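Local coordinates for protein cytochrome P450 (CYP102L1) (PDB 6N6Q) that binds a b-type heme and, as a phage-encoded member of the cytochrome P450 family, probably acts as a monooxygenase on a substrate not yet identified, at residues 105-110 with 254-259. Sequence-based numbering, arbitrary orientation.
Sequences NWRKAH and AADPVT. With HEM (protoporphyrin IX containing Fe), chain E.
D256, the first residue of 254-259 to touch 105-110, brings its carboxylate to the edge of the guanidinium of R107. Its CG is anti to the backbone N (chi1 169°), and the two side chains cross at about a right angle, with guanidinium and carboxylate planes 69° apart. They form a salt bridge in which NH2 of R107 gives OD1 a nearly straight bond of 2.8 Å, OD1 lying in the guanidinium plane while the nitrogen sits above that of the carboxylate. NH1 gives OD2 only a weak, bent bond (127°); arginine suits the place because its two end nitrogens can face both oxygens. Aspartate suits its own because its short side chain also serves the loop: OD1 accepts the backbone N of T259 at 2.7 Å, nearly along the C-O axis, an Asx motif that helps hold the carboxylate in position for the arginine. On the helix side, CG of K108 rests 4.0 Å from CG of D256. V258 then lays its branched methyls by the guanidinium, CG1 over one face and CG2 3.6 Å from NH1, a greasy cover for a flat cation. Last comes T259, whose backbone closes the Asx motif while its methyl CG2 meets CD of K108 at 4.0 Å; the lysine's NZ is hydrogen-bonded to the carbonyl of K262. The contact thus ties the loop between helices 247-253 and 265-296 to helix 104-113. From that same helix W106 gives its indole NE1 to O1D of a heme propionate at 2.7 Å, an arrangement characteristic of the P450 fold, whose C helix commonly supplies a tryptophan to a heme propionate.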
loop_
_atom_site.group_PDB
_atom_site.type_symbol
_atom_site.label_atom_id
_atom_site.label_comp_id
_atom_site.label_asym_id
_atom_site.label_seq_id
_atom_site.Cartn_x
_atom_site.Cartn_y
_atom_site.Cartn_z
ATOM N N ASN A 105 -11.784 -17.866 7.529
ATOM C CA ASN A 105 -11.980 -16.989 6.383
ATOM C C ASN A 105 -10.681 -16.427 5.818
ATOM O O ASN A 105 -10.694 -15.904 4.698
ATOM C CB ASN A 105 -12.918 -15.840 6.752
ATOM C CG ASN A 105 -14.363 -16.143 6.418
ATOM O OD1 ASN A 105 -14.647 -16.955 5.540
ATOM N ND2 ASN A 105 -15.284 -15.490 7.116
ATOM N N TRP A 106 -9.563 -16.508 6.544
ATOM C CA TRP A 106 -8.315 -16.086 5.919
ATOM C C TRP A 106 -7.806 -17.139 4.945
ATOM O O TRP A 106 -7.389 -16.810 3.830
ATOM C CB TRP A 106 -7.225 -15.780 6.948
ATOM C CG TRP A 106 -5.941 -15.509 6.222
ATOM C CD1 TRP A 106 -5.549 -14.326 5.666
ATOM C CD2 TRP A 106 -4.918 -16.460 5.901
ATOM N NE1 TRP A 106 -4.336 -14.475 5.042
ATOM C CE2 TRP A 106 -3.926 -15.776 5.172
ATOM C CE3 TRP A 106 -4.739 -17.820 6.171
ATOM C CZ2 TRP A 106 -2.775 -16.406 4.710
ATOM C CZ3 TRP A 106 -3.597 -18.443 5.709
ATOM C CH2 TRP A 106 -2.627 -17.736 4.991
ATOM N N ARG A 107 -7.808 -18.408 5.357
ATOM C CA ARG A 107 -7.279 -19.453 4.487
ATOM C C ARG A 107 -8.176 -19.668 3.277
ATOM O O ARG A 107 -7.682 -19.835 2.157
ATOM C CB ARG A 107 -7.105 -20.755 5.266
ATOM C CG ARG A 107 -6.319 -21.811 4.508
ATOM C CD ARG A 107 -6.642 -23.207 5.008
ATOM N NE ARG A 107 -8.076 -23.474 4.952
ATOM C CZ ARG A 107 -8.733 -23.806 3.845
ATOM N NH1 ARG A 107 -8.084 -23.911 2.693
ATOM N NH2 ARG A 107 -10.040 -24.030 3.889
ATOM N N LYS A 108 -9.496 -19.664 3.483
ATOM C CA LYS A 108 -10.426 -19.796 2.365
ATOM C C LYS A 108 -10.195 -18.699 1.333
ATOM O O LYS A 108 -9.934 -18.977 0.158
ATOM C CB LYS A 108 -11.868 -19.763 2.874
ATOM C CG LYS A 108 -12.306 -21.018 3.608
ATOM C CD LYS A 108 -13.764 -20.921 4.037
ATOM C CE LYS A 108 -14.674 -20.668 2.845
ATOM N NZ LYS A 108 -16.108 -20.579 3.242
ATOM N N ALA A 109 -10.272 -17.437 1.767
ATOM C CA ALA A 109 -10.086 -16.322 0.844
ATOM C C ALA A 109 -8.710 -16.361 0.192
ATOM O O ALA A 109 -8.571 -16.059 -1.000
ATOM C CB ALA A 109 -10.293 -14.997 1.577
ATOM N N HIS A 110 -7.681 -16.742 0.952
ATOM C CA HIS A 110 -6.328 -16.738 0.406
ATOM C C HIS A 110 -6.172 -17.765 -0.709
ATOM O O HIS A 110 -5.525 -17.489 -1.724
ATOM C CB HIS A 110 -5.308 -16.995 1.515
ATOM C CG HIS A 110 -3.893 -17.045 1.031
ATOM N ND1 HIS A 110 -3.229 -15.933 0.558
ATOM C CD2 HIS A 110 -3.017 -18.074 0.940
ATOM C CE1 HIS A 110 -2.003 -16.274 0.201
ATOM N NE2 HIS A 110 -1.849 -17.568 0.422
ATOM N N ALA A 254 -15.598 -19.333 -7.272
ATOM C CA ALA A 254 -14.656 -20.346 -6.815
ATOM C C ALA A 254 -14.902 -20.710 -5.355
ATOM O O ALA A 254 -14.988 -19.833 -4.490
ATOM C CB ALA A 254 -13.220 -19.856 -7.000
ATOM N N ALA A 255 -15.006 -22.007 -5.088
ATOM C CA ALA A 255 -15.099 -22.529 -3.734
ATOM C C ALA A 255 -13.721 -22.962 -3.251
ATOM O O ALA A 255 -12.845 -23.310 -4.048
ATOM C CB ALA A 255 -16.072 -23.708 -3.662
ATOM N N ASP A 256 -13.536 -22.932 -1.937
ATOM C CA ASP A 256 -12.257 -23.320 -1.356
ATOM C C ASP A 256 -12.018 -24.810 -1.576
ATOM O O ASP A 256 -12.881 -25.627 -1.235
ATOM C CB ASP A 256 -12.226 -22.982 0.133
ATOM C CG ASP A 256 -11.038 -23.594 0.847
ATOM O OD1 ASP A 256 -11.193 -24.685 1.435
ATOM O OD2 ASP A 256 -9.944 -22.994 0.805
ATOM N N PRO A 257 -10.871 -25.202 -2.138
ATOM C CA PRO A 257 -10.658 -26.626 -2.455
ATOM C C PRO A 257 -10.714 -27.541 -1.245
ATOM O O PRO A 257 -11.156 -28.690 -1.373
ATOM C CB PRO A 257 -9.263 -26.633 -3.098
ATOM C CG PRO A 257 -9.059 -25.236 -3.587
ATOM C CD PRO A 257 -9.749 -24.360 -2.586
ATOM N N VAL A 258 -10.284 -27.073 -0.074
ATOM C CA VAL A 258 -10.270 -27.933 1.108
ATOM C C VAL A 258 -11.683 -28.121 1.647
ATOM O O VAL A 258 -12.182 -29.247 1.754
ATOM C CB VAL A 258 -9.329 -27.362 2.182
ATOM C CG1 VAL A 258 -9.481 -28.134 3.482
ATOM C CG2 VAL A 258 -7.888 -27.409 1.701
ATOM N N THR A 259 -12.352 -27.019 1.992
ATOM C CA THR A 259 -13.657 -27.096 2.637
ATOM C C THR A 259 -14.818 -27.178 1.654
ATOM O O THR A 259 -15.928 -27.536 2.062
ATOM C CB THR A 259 -13.865 -25.891 3.562
ATOM O OG1 THR A 259 -14.959 -26.154 4.448
ATOM C CG2 THR A 259 -14.173 -24.639 2.753
HETATM C CHA HEM E . -0.521 -7.282 2.674
HETATM C CHB HEM E . 2.343 -3.579 1.370
HETATM C CHC HEM E . -0.431 -2.818 -2.552
HETATM C CHD HEM E . -3.663 -6.010 -0.826
HETATM C C1A HEM E . 0.518 -6.372 2.663
HETATM C C2A HEM E . 1.624 -6.299 3.601
HETATM C C3A HEM E . 2.408 -5.281 3.240
HETATM C C4A HEM E . 1.838 -4.663 2.059
HETATM C CMA HEM E . 3.697 -4.843 3.965
HETATM C CAA HEM E . 1.863 -7.223 4.814
HETATM C CBA HEM E . 1.091 -6.666 6.007
HETATM C CGA HEM E . 1.432 -7.425 7.264
HETATM O O1A HEM E . 2.349 -8.287 7.227
HETATM O O2A HEM E . 0.782 -7.165 8.309
HETATM C C1B HEM E . 1.877 -3.088 0.165
HETATM C C2B HEM E . 2.538 -2.099 -0.662
HETATM C C3B HEM E . 1.773 -1.884 -1.752
HETATM C C4B HEM E . 0.602 -2.735 -1.639
HETATM C CMB HEM E . 3.892 -1.451 -0.287
HETATM C CAB HEM E . 1.998 -0.933 -2.957
HETATM C CBB HEM E . 3.039 -0.103 -3.100
HETATM C C1C HEM E . -1.543 -3.631 -2.458
HETATM C C2C HEM E . -2.592 -3.781 -3.446
HETATM C C3C HEM E . -3.489 -4.654 -2.986
HETATM C C4C HEM E . -3.045 -5.105 -1.671
HETATM C CMC HEM E . -2.678 -3.056 -4.807
HETATM C CAC HEM E . -4.756 -5.063 -3.776
HETATM C CBC HEM E . -5.636 -5.963 -3.327
HETATM C C1D HEM E . -3.099 -6.644 0.265
HETATM C C2D HEM E . -3.709 -7.691 1.065
HETATM C C3D HEM E . -2.845 -8.041 2.025
HETATM C C4D HEM E . -1.650 -7.232 1.877
HETATM C CMD HEM E . -5.115 -8.294 0.846
HETATM C CAD HEM E . -3.075 -9.121 3.108
HETATM C CBD HEM E . -2.717 -10.497 2.555
HETATM C CGD HEM E . -2.850 -11.540 3.637
HETATM O O1D HEM E . -3.165 -12.713 3.305
HETATM O O2D HEM E . -2.647 -11.203 4.833
HETATM N NA HEM E . 0.685 -5.355 1.741
HETATM N NB HEM E . 0.703 -3.452 -0.462
HETATM N NC HEM E . -1.856 -4.453 -1.393
HETATM N ND HEM E . -1.844 -6.393 0.793
HETATM FE FE HEM E . -0.648 -4.810 0.240
#